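Local coordinates for type C neurotoxin (Clostridium botulinum, PDB 3PME), which probably binds gangliosides and membrane lipids at the nerve-cell surface, forming the receptor-binding domain of a botulinum C/D mosaic neurotoxin, at residues W227-K232 against S407-W412. Residues are numbered along the deposited sequence; the frame is centred on the assembly and turned at random.
Sequences WGNPLK and SRDPGW
An Asx turn and a type I beta turn, both starting at Asp-409, shape 407-412, the loop that follows strand 403-406, the last strand of the chain, in the beta-trefoil half of the receptor-binding domain. The turns rest on two bonds. Trp-412 N donates to Asp-409 O, closing the beta turn. Gly-411 N lies 2.8 Å from Asp-409 OD2, closing the Asx turn. Against this loop lies 227-232, between helix 207-218 and strand 238-241, in a buried contact where the trefoil meets the lectin-like half.

Two hydrogen bonds cross. The indole of Trp-227 gives NE1-H to Ser-407 O at 3.0 Å, nearly straight (165°), with the acceptor in the ring plane. Asn-229 ND2 reaches Asp-409 OD1 at 3.0 Å, more bent (144°), from above the carboxylate plane. Asp-409 CG stands anti to its backbone N, and its other oxygen, OD2, also meets Lys-76 and Asn-138 of the lectin-like half; the lysine would favour the charged carboxylate. Asn-229 OD1 accepts from Trp-140 NE1, so both ends of the amide are bonded, while Ser-407 OG is bonded to Asp-225.

Nonpolar contact is made by the Trp-227 ring. Asp-409 CB lies over one face, a CH-pi contact 3.7 Å from the centroid of the five-membered ring. At the far end, the six-membered ring meets the five-membered ring of Trp-412 obliquely, the planes inclined by 36°; the Trp-227 tip, CH2, comes within 3.5 Å of Trp-412 CG.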
ATOM      1  N   TRP A 227      -2.202  -3.924   0.312  1.00 17.05           N
ATOM      2  CA  TRP A 227      -2.484  -2.702   1.069  1.00 16.56           C
ATOM      3  C   TRP A 227      -1.325  -1.712   1.042  1.00 16.28           C
ATOM      4  O   TRP A 227      -1.436  -0.616   1.592  1.00 18.29           O
ATOM      5  CB  TRP A 227      -2.737  -3.066   2.538  1.00 18.19           C
ATOM      6  CG  TRP A 227      -3.656  -4.233   2.682  1.00 16.02           C
ATOM      7  CD1 TRP A 227      -3.325  -5.498   3.090  1.00 18.77           C
ATOM      8  CD2 TRP A 227      -5.054  -4.257   2.391  1.00 16.57           C
ATOM      9  NE1 TRP A 227      -4.437  -6.302   3.075  1.00 18.58           N
ATOM     10  CE2 TRP A 227      -5.514  -5.565   2.655  1.00 18.77           C
ATOM     11  CE3 TRP A 227      -5.962  -3.298   1.923  1.00 17.81           C
ATOM     12  CZ2 TRP A 227      -6.846  -5.932   2.472  1.00 20.06           C
ATOM     13  CZ3 TRP A 227      -7.288  -3.663   1.747  1.00 19.15           C
ATOM     14  CH2 TRP A 227      -7.716  -4.974   2.019  1.00 19.12           C
ATOM     15  N   GLY A 228      -0.204  -2.101   0.448  1.00 16.32           N
ATOM     16  CA  GLY A 228       1.004  -1.288   0.507  1.00 16.13           C
ATOM     17  C   GLY A 228       1.944  -1.544   1.683  1.00 18.88           C
ATOM     18  O   GLY A 228       2.911  -0.810   1.884  1.00 17.94           O
ATOM     19  N   ASN A 229       1.663  -2.582   2.466  1.00 16.14           N
ATOM     20  CA  ASN A 229       2.561  -3.013   3.538  1.00 18.18           C
ATOM     21  C   ASN A 229       3.719  -3.806   2.926  1.00 18.16           C
ATOM     22  O   ASN A 229       3.582  -4.369   1.838  1.00 18.20           O
ATOM     23  CB  ASN A 229       1.853  -3.974   4.502  1.00 17.12           C
ATOM     24  CG  ASN A 229       0.549  -3.433   5.049  1.00 19.04           C
ATOM     25  OD1 ASN A 229       0.454  -2.275   5.453  1.00 19.95           O
ATOM     26  ND2 ASN A 229      -0.470  -4.293   5.094  1.00 19.49           N
ATOM     27  N   PRO A 230       4.854  -3.906   3.638  1.00 19.16           N
ATOM     28  CA  PRO A 230       5.907  -4.803   3.146  1.00 17.77           C
ATOM     29  C   PRO A 230       5.415  -6.241   3.040  1.00 18.81           C
ATOM     30  O   PRO A 230       4.746  -6.741   3.962  1.00 18.89           O
ATOM     31  CB  PRO A 230       6.987  -4.692   4.227  1.00 21.66           C
ATOM     32  CG  PRO A 230       6.781  -3.277   4.768  1.00 21.17           C
ATOM     33  CD  PRO A 230       5.289  -3.136   4.814  1.00 20.73           C
ATOM     34  N   LEU A 231       5.749  -6.881   1.925  1.00 17.63           N
ATOM     35  CA  LEU A 231       5.474  -8.304   1.721  1.00 17.65           C
ATOM     36  C   LEU A 231       6.484  -9.077   2.552  1.00 20.27           C
ATOM     37  O   LEU A 231       7.644  -8.670   2.655  1.00 20.92           O
ATOM     38  CB  LEU A 231       5.609  -8.641   0.232  1.00 17.54           C
ATOM     39  CG  LEU A 231       4.926  -9.936  -0.213  1.00 17.32           C
ATOM     40  CD1 LEU A 231       3.409  -9.732  -0.288  1.00 17.75           C
ATOM     41  CD2 LEU A 231       5.475 -10.374  -1.552  1.00 17.95           C
ATOM     42  N   LYS A 232       6.042 -10.171   3.171  1.00 17.34           N
ATOM     43  CA  LYS A 232       6.907 -10.938   4.062  1.00 19.56           C
ATOM     44  C   LYS A 232       6.876 -12.415   3.735  1.00 18.78           C
ATOM     45  O   LYS A 232       5.856 -12.955   3.323  1.00 19.40           O
ATOM     46  CB  LYS A 232       6.465 -10.769   5.513  1.00 19.72           C
ATOM     47  CG  LYS A 232       6.574  -9.339   6.051  1.00 20.91           C
ATOM     48  CD  LYS A 232       5.896  -9.194   7.415  1.00 27.19           C
ATOM     49  CE  LYS A 232       4.380  -9.322   7.295  1.00 32.51           C
ATOM     50  NZ  LYS A 232       3.677  -9.034   8.588  1.00 38.00           N
ATOM     51  N   SER A 407      -3.067  -9.820   2.167  1.00 17.85           N
ATOM     52  CA  SER A 407      -2.948 -10.299   3.539  1.00 17.58           C
ATOM     53  C   SER A 407      -4.236 -10.006   4.312  1.00 19.09           C
ATOM     54  O   SER A 407      -4.980  -9.062   3.984  1.00 17.90           O
ATOM     55  CB  SER A 407      -1.780  -9.601   4.219  1.00 18.44           C
ATOM     56  OG  SER A 407      -1.948  -8.180   4.101  1.00 18.10           O
ATOM     57  N   ARG A 408      -4.498 -10.799   5.346  1.00 18.61           N
ATOM     58  CA  ARG A 408      -5.555 -10.457   6.282  1.00 19.72           C
ATOM     59  C   ARG A 408      -5.032  -9.335   7.160  1.00 20.91           C
ATOM     60  O   ARG A 408      -4.165  -9.530   8.010  1.00 25.54           O
ATOM     61  CB  ARG A 408      -5.976 -11.679   7.097  1.00 21.09           C
ATOM     62  CG  ARG A 408      -6.575 -12.755   6.202  1.00 25.68           C
ATOM     63  CD  ARG A 408      -7.245 -13.848   7.012  1.00 31.77           C
ATOM     64  NE  ARG A 408      -8.509 -13.395   7.586  1.00 36.50           N
ATOM     65  CZ  ARG A 408      -9.705 -13.826   7.193  1.00 32.60           C
ATOM     66  NH1 ARG A 408      -9.803 -14.729   6.226  1.00 36.25           N
ATOM     67  NH2 ARG A 408     -10.800 -13.358   7.774  1.00 34.63           N
ATOM     68  N   ASP A 409      -5.532  -8.136   6.900  1.00 17.87           N
ATOM     69  CA  ASP A 409      -5.012  -6.928   7.521  1.00 20.67           C
ATOM     70  C   ASP A 409      -6.074  -6.393   8.485  1.00 19.62           C
ATOM     71  O   ASP A 409      -7.261  -6.461   8.190  1.00 21.12           O
ATOM     72  CB  ASP A 409      -4.702  -5.909   6.408  1.00 18.68           C
ATOM     73  CG  ASP A 409      -4.112  -4.610   6.937  1.00 19.63           C
ATOM     74  OD1 ASP A 409      -2.865  -4.454   6.947  1.00 22.30           O
ATOM     75  OD2 ASP A 409      -4.902  -3.754   7.338  1.00 19.44           O
ATOM     76  N   PRO A 410      -5.657  -5.864   9.651  1.00 18.79           N
ATOM     77  CA  PRO A 410      -6.644  -5.435  10.652  1.00 18.96           C
ATOM     78  C   PRO A 410      -7.522  -4.268  10.174  1.00 19.08           C
ATOM     79  O   PRO A 410      -8.583  -4.023  10.756  1.00 20.66           O
ATOM     80  CB  PRO A 410      -5.783  -5.000  11.844  1.00 23.76           C
ATOM     81  CG  PRO A 410      -4.435  -4.736  11.278  1.00 26.16           C
ATOM     82  CD  PRO A 410      -4.277  -5.684  10.113  1.00 20.53           C
ATOM     83  N   GLY A 411      -7.089  -3.583   9.120  1.00 18.38           N
ATOM     84  CA  GLY A 411      -7.861  -2.488   8.541  1.00 18.69           C
ATOM     85  C   GLY A 411      -8.927  -2.924   7.542  1.00 20.46           C
ATOM     86  O   GLY A 411      -9.628  -2.107   6.948  1.00 20.60           O
ATOM     87  N   TRP A 412      -9.078  -4.230   7.367  1.00 20.61           N
ATOM     88  CA  TRP A 412     -10.073  -4.747   6.444  1.00 22.07           C
ATOM     89  C   TRP A 412     -10.557  -6.101   6.968  1.00 19.39           C
ATOM     90  O   TRP A 412      -9.899  -7.133   6.819  1.00 20.87           O
ATOM     91  CB  TRP A 412      -9.506  -4.872   5.020  1.00 20.79           C
ATOM     92  CG  TRP A 412     -10.539  -5.279   4.006  1.00 20.67           C
ATOM     93  CD1 TRP A 412     -11.128  -6.511   3.886  1.00 19.75           C
ATOM     94  CD2 TRP A 412     -11.092  -4.466   2.957  1.00 20.82           C
ATOM     95  NE1 TRP A 412     -12.020  -6.508   2.832  1.00 20.94           N
ATOM     96  CE2 TRP A 412     -12.020  -5.266   2.254  1.00 22.11           C
ATOM     97  CE3 TRP A 412     -10.904  -3.137   2.552  1.00 21.00           C
ATOM     98  CZ2 TRP A 412     -12.743  -4.786   1.162  1.00 22.12           C
ATOM     99  CZ3 TRP A 412     -11.628  -2.661   1.465  1.00 21.79           C
ATOM    100  CH2 TRP A 412     -12.538  -3.481   0.788  1.00 23.65           C
TER